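Local coordinates for stress-induced-phosphoprotein 1 (Caenorhabditis elegans, PDB 4GCN) that binds Hsp90 and inhibits its ATPase activity, forms a complex with Hsp70 and Hsp90, plays a role in gonad development and up-regulates longevity and thermotolerance, at residues A8-K12 with N41-N47; H28-D32 with N46-A50. All coordinates share one frame; numbering follows the deposited sequence.

Contact 1: A8-K12 with N41-N47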
# COMPACT_ATOMS: atom_id res chain seq x y z
N ALA A 8 -17.07 -2.37 6.32
CA ALA A 8 -15.84 -2.49 5.57
C ALA A 8 -14.68 -2.82 6.48
O ALA A 8 -13.83 -3.66 6.15
CB ALA A 8 -15.57 -1.22 4.77
N ILE A 9 -14.59 -2.11 7.59
CA ILE A 9 -13.54 -2.37 8.54
C ILE A 9 -13.58 -3.83 9.05
O ILE A 9 -12.56 -4.40 9.31
CB ILE A 9 -13.62 -1.33 9.69
CG1 ILE A 9 -13.16 0.03 9.17
CG2 ILE A 9 -12.74 -1.75 10.86
CD1 ILE A 9 -13.23 1.15 10.19
N ALA A 10 -14.78 -4.37 9.29
CA ALA A 10 -14.94 -5.71 9.80
C ALA A 10 -14.38 -6.69 8.75
O ALA A 10 -13.67 -7.62 9.09
CB ALA A 10 -16.43 -6.02 10.13
N GLU A 11 -14.67 -6.48 7.48
CA GLU A 11 -14.04 -7.27 6.43
C GLU A 11 -12.50 -7.16 6.39
O GLU A 11 -11.82 -8.17 6.22
CB GLU A 11 -14.62 -6.92 5.06
CG GLU A 11 -15.99 -7.56 4.79
CD GLU A 11 -15.91 -9.09 4.62
OE1 GLU A 11 -14.85 -9.68 4.32
OE2 GLU A 11 -16.92 -9.72 4.80
N LYS A 12 -11.98 -5.96 6.62
CA LYS A 12 -10.54 -5.77 6.68
C LYS A 12 -9.93 -6.63 7.80
O LYS A 12 -8.86 -7.21 7.62
CB LYS A 12 -10.22 -4.28 6.93
CG LYS A 12 -8.73 -3.94 7.08
CD LYS A 12 -8.53 -2.72 7.95
CE LYS A 12 -8.87 -3.09 9.37
NZ LYS A 12 -8.24 -2.16 10.27
N ASN A 41 -11.49 4.19 1.68
CA ASN A 41 -10.55 3.93 2.81
C ASN A 41 -9.18 3.41 2.31
O ASN A 41 -9.01 2.26 1.85
CB ASN A 41 -11.19 3.00 3.81
CG ASN A 41 -10.36 2.82 5.08
OD1 ASN A 41 -9.18 3.08 5.10
ND2 ASN A 41 -11.02 2.36 6.17
N ILE A 42 -8.19 4.29 2.41
CA ILE A 42 -6.82 3.98 1.98
C ILE A 42 -6.26 2.67 2.57
O ILE A 42 -5.53 1.96 1.88
CB ILE A 42 -5.84 5.15 2.32
CG1 ILE A 42 -4.49 5.00 1.57
CG2 ILE A 42 -5.52 5.23 3.84
CD1 ILE A 42 -3.58 6.23 1.69
N THR A 43 -6.58 2.37 3.81
CA THR A 43 -6.03 1.21 4.50
C THR A 43 -6.23 -0.07 3.66
O THR A 43 -5.36 -0.92 3.62
CB THR A 43 -6.73 0.98 5.84
OG1 THR A 43 -6.59 2.15 6.64
CG2 THR A 43 -6.14 -0.21 6.59
N PHE A 44 -7.35 -0.16 2.96
CA PHE A 44 -7.65 -1.44 2.23
C PHE A 44 -6.71 -1.62 1.05
O PHE A 44 -6.35 -2.77 0.70
CB PHE A 44 -9.10 -1.51 1.77
CG PHE A 44 -10.13 -1.22 2.83
CD1 PHE A 44 -9.88 -1.45 4.20
CD2 PHE A 44 -11.37 -0.69 2.47
CE1 PHE A 44 -10.83 -1.14 5.15
CE2 PHE A 44 -12.31 -0.40 3.40
CZ PHE A 44 -12.05 -0.59 4.75
N TYR A 45 -6.40 -0.50 0.40
CA TYR A 45 -5.49 -0.49 -0.76
C TYR A 45 -4.06 -0.77 -0.37
O TYR A 45 -3.39 -1.66 -1.00
CB TYR A 45 -5.63 0.81 -1.54
CG TYR A 45 -7.02 1.06 -2.01
CD1 TYR A 45 -7.48 0.54 -3.21
CD2 TYR A 45 -7.87 1.86 -1.30
CE1 TYR A 45 -8.76 0.80 -3.68
CE2 TYR A 45 -9.14 2.12 -1.77
CZ TYR A 45 -9.58 1.58 -2.96
OH TYR A 45 -10.84 1.82 -3.41
N ASN A 46 -3.65 -0.24 0.78
CA ASN A 46 -2.35 -0.54 1.29
C ASN A 46 -2.30 -2.00 1.74
O ASN A 46 -1.27 -2.63 1.52
CB ASN A 46 -1.91 0.36 2.47
CG ASN A 46 -1.49 1.78 2.05
OD1 ASN A 46 -1.06 2.00 0.93
ND2 ASN A 46 -1.59 2.76 3.00
N ASN A 47 -3.36 -2.52 2.38
CA ASN A 47 -3.29 -3.92 2.86
C ASN A 47 -3.26 -4.87 1.66
O ASN A 47 -2.52 -5.81 1.65
CB ASN A 47 -4.47 -4.25 3.77
CG ASN A 47 -4.36 -3.63 5.16
OD1 ASN A 47 -5.13 -3.98 6.02
ND2 ASN A 47 -3.43 -2.74 5.37

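Contact 2: H28-D32 with N46-A50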
# COMPACT_ATOMS: atom_id res chain seq x y z
N HIS A 28 -7.15 -11.54 0.14
CA HIS A 28 -7.67 -10.74 -0.98
C HIS A 28 -9.20 -10.70 -1.05
O HIS A 28 -9.78 -9.64 -1.33
CB HIS A 28 -7.12 -11.26 -2.31
CG HIS A 28 -5.70 -10.83 -2.60
ND1 HIS A 28 -5.34 -9.52 -2.76
CD2 HIS A 28 -4.56 -11.58 -2.84
CE1 HIS A 28 -4.04 -9.45 -3.03
NE2 HIS A 28 -3.55 -10.71 -3.08
N VAL A 29 -9.84 -11.86 -0.85
CA VAL A 29 -11.34 -11.98 -0.85
C VAL A 29 -11.98 -10.94 0.09
O VAL A 29 -12.87 -10.16 -0.30
CB VAL A 29 -11.79 -13.41 -0.45
CG1 VAL A 29 -13.26 -13.43 0.02
CG2 VAL A 29 -11.61 -14.39 -1.61
N HIS A 30 -11.48 -10.92 1.31
CA HIS A 30 -11.95 -10.03 2.32
C HIS A 30 -11.61 -8.58 2.08
O HIS A 30 -12.47 -7.67 2.27
CB HIS A 30 -11.44 -10.51 3.66
CG HIS A 30 -12.15 -11.79 4.16
ND1 HIS A 30 -13.52 -11.85 4.39
CD2 HIS A 30 -11.66 -13.03 4.51
CE1 HIS A 30 -13.85 -13.09 4.83
NE2 HIS A 30 -12.73 -13.82 4.89
N TYR A 31 -10.37 -8.30 1.65
CA TYR A 31 -9.98 -6.89 1.40
C TYR A 31 -10.79 -6.38 0.24
O TYR A 31 -11.17 -5.24 0.21
CB TYR A 31 -8.47 -6.76 1.15
CG TYR A 31 -7.54 -7.02 2.34
CD1 TYR A 31 -7.85 -6.62 3.62
CD2 TYR A 31 -6.32 -7.69 2.15
CE1 TYR A 31 -6.97 -6.84 4.71
CE2 TYR A 31 -5.48 -7.96 3.19
CZ TYR A 31 -5.79 -7.53 4.47
OH TYR A 31 -4.93 -7.76 5.50
N ASP A 32 -11.08 -7.25 -0.72
CA ASP A 32 -11.91 -6.86 -1.88
C ASP A 32 -13.32 -6.52 -1.44
O ASP A 32 -13.92 -5.57 -1.93
CB ASP A 32 -11.98 -8.00 -2.93
CG ASP A 32 -10.66 -8.12 -3.76
OD1 ASP A 32 -9.81 -7.20 -3.70
OD2 ASP A 32 -10.49 -9.14 -4.44
N ASN A 46 -3.65 -0.24 0.78
CA ASN A 46 -2.35 -0.54 1.29
C ASN A 46 -2.30 -2.00 1.74
O ASN A 46 -1.27 -2.63 1.52
CB ASN A 46 -1.91 0.36 2.47
CG ASN A 46 -1.49 1.78 2.05
OD1 ASN A 46 -1.06 2.00 0.93
ND2 ASN A 46 -1.59 2.76 3.00
N ASN A 47 -3.36 -2.52 2.38
CA ASN A 47 -3.29 -3.92 2.86
C ASN A 47 -3.26 -4.87 1.66
O ASN A 47 -2.52 -5.81 1.65
CB ASN A 47 -4.47 -4.25 3.77
CG ASN A 47 -4.36 -3.63 5.16
OD1 ASN A 47 -5.13 -3.98 6.02
ND2 ASN A 47 -3.43 -2.74 5.37
N LYS A 48 -3.99 -4.58 0.59
CA LYS A 48 -3.92 -5.41 -0.60
C LYS A 48 -2.52 -5.39 -1.26
O LYS A 48 -2.02 -6.42 -1.67
CB LYS A 48 -4.89 -4.96 -1.66
CG LYS A 48 -6.26 -5.57 -1.48
CD LYS A 48 -7.07 -5.54 -2.73
CE LYS A 48 -6.60 -6.39 -3.89
NZ LYS A 48 -7.19 -7.75 -4.09
N ALA A 49 -1.90 -4.22 -1.27
CA ALA A 49 -0.51 -4.06 -1.74
C ALA A 49 0.47 -4.91 -0.98
O ALA A 49 1.33 -5.54 -1.56
CB ALA A 49 -0.13 -2.56 -1.75
N ALA A 50 0.31 -4.95 0.34
CA ALA A 50 1.14 -5.74 1.19
C ALA A 50 1.00 -7.22 0.90
O ALA A 50 1.99 -7.96 0.87
CB ALA A 50 0.80 -5.45 2.63
O HOH W 1 -8.37 -9.62 -5.82

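Contact 1: A8-K12 with N41-N47
Ala8 sets its methyl group against the far end of the Phe44 ring, with Ala8 CB 3.6 Å from Phe44 CZ. A methyl suits this buried spot because the phenyl ring already takes up space between two helical segments whose axes come no closer than 10.9 Å. The next residue, Ile9, lies at the margin: its N is near Phe44 CZ and its CG1 is 4.4 Å from ND2 of Asn41. That asparagine has a double task. As the N-cap residue of helix 42-54 it accepts from Thr43 N through OD1 at 3.0 Å, while its CB lies over one face of the Phe44 ring, toward the rim. Helices 3-20 and 42-54, the first helices of two successive helical hairpins, run nearly parallel at 22°, as the A helices of adjacent tetratricopeptide repeats do. Phe44 also reaches Ala34 and Ile35 of helix 24-37, so an alanine in its place would probably open a gap between the three helices and deprive the methyl of Ala8 of its apolar partner. Lys12 closes the segment with its aliphatic stem. CG stands anti to the backbone N (chi1 178°), and a bend at chi3 (70°) brings CD round to the rim of the ring, in its plane. Lys12 CB packs 3.7 Å from Phe44 CE1, and CD comes equally near to CG2 of Thr43, whose methyl meets the chain at about a right angle. A long, flexible lysine can thus cover apolar groups with its methylenes; its CG also passes 3.8 Å from Asn47 OD1, an oxygen that accepts from Asn16 of helix 3-20.

Contact 2: H28-D32 with N46-A50
Lys48 NZ reaches across from helix 42-54 to two acceptors one turn apart on helix 24-37. The shorter bond, 2.7 Å to Asp32 OD1, is a salt bridge; the ammonium meets the syn side of the carboxylate, somewhat out of its plane. The other runs 2.9 Å to His28 ND1, with the ammonium tilted 34° from the imidazole plane. A water bridges the same Asp32-Lys48 pair, donating to Asp32 OD2 at 2.6 Å and accepting weakly from Lys48 NZ. Bends at chi3 and chi4 turn the end of the lysine toward both acceptors, a path that a long unbranched chain can follow. His28 is held on its other nitrogen as well, since NE2 is hydrogen-bonded to Glu55, and its ring meets that of Tyr52, whose hydroxyl is a weak partner of Lys48 NZ.

Inward of the charges, Lys48 CG packs against Tyr31 CB at 3.6 Å. Beyond it the Tyr31 ring presents one face to the beta carbon of Asn47 in a CH-pi contact, with CB 3.8 Å from the ring centroid, while the amide plane stands 67° from the ring. A tyrosine suits this buried place because its ring spans the interface and its hydroxyl can still find a partner, Asn16 of helix 3-20. The two helices run antiparallel at 164°, second helix of one hairpin against first helix of the next, the packing by which tetratricopeptide repeats stack.

Because ND1 accepts from the ammonium, the proton of a neutral His28 would lie on NE2, facing Glu55; the nearby lysine probably disfavours a doubly protonated imidazole, although Glu55 would pull the other way.

In the fold
Both contacts end on helix 42-54, where they share Asn46 and Asn47, and their centres lie 7 Å apart. Contact 1 brings in helix 3-20 and contact 2 helix 24-37, which follow each other in the chain, so the first helical hairpin is joined to the next helix through both its members. The two also meet directly: Glu11 OE1 lies 2.5 Å from His30 ND1, a probable hydrogen bond within that hairpin. Contact 1 is mainly apolar, whereas contact 2 adds charge. Together they help to set how the first two predicted tetratricopeptide repeats stack in this N-terminal domain, an all-helical array of a kind that in co-chaperones commonly receives chaperone C-terminal peptides.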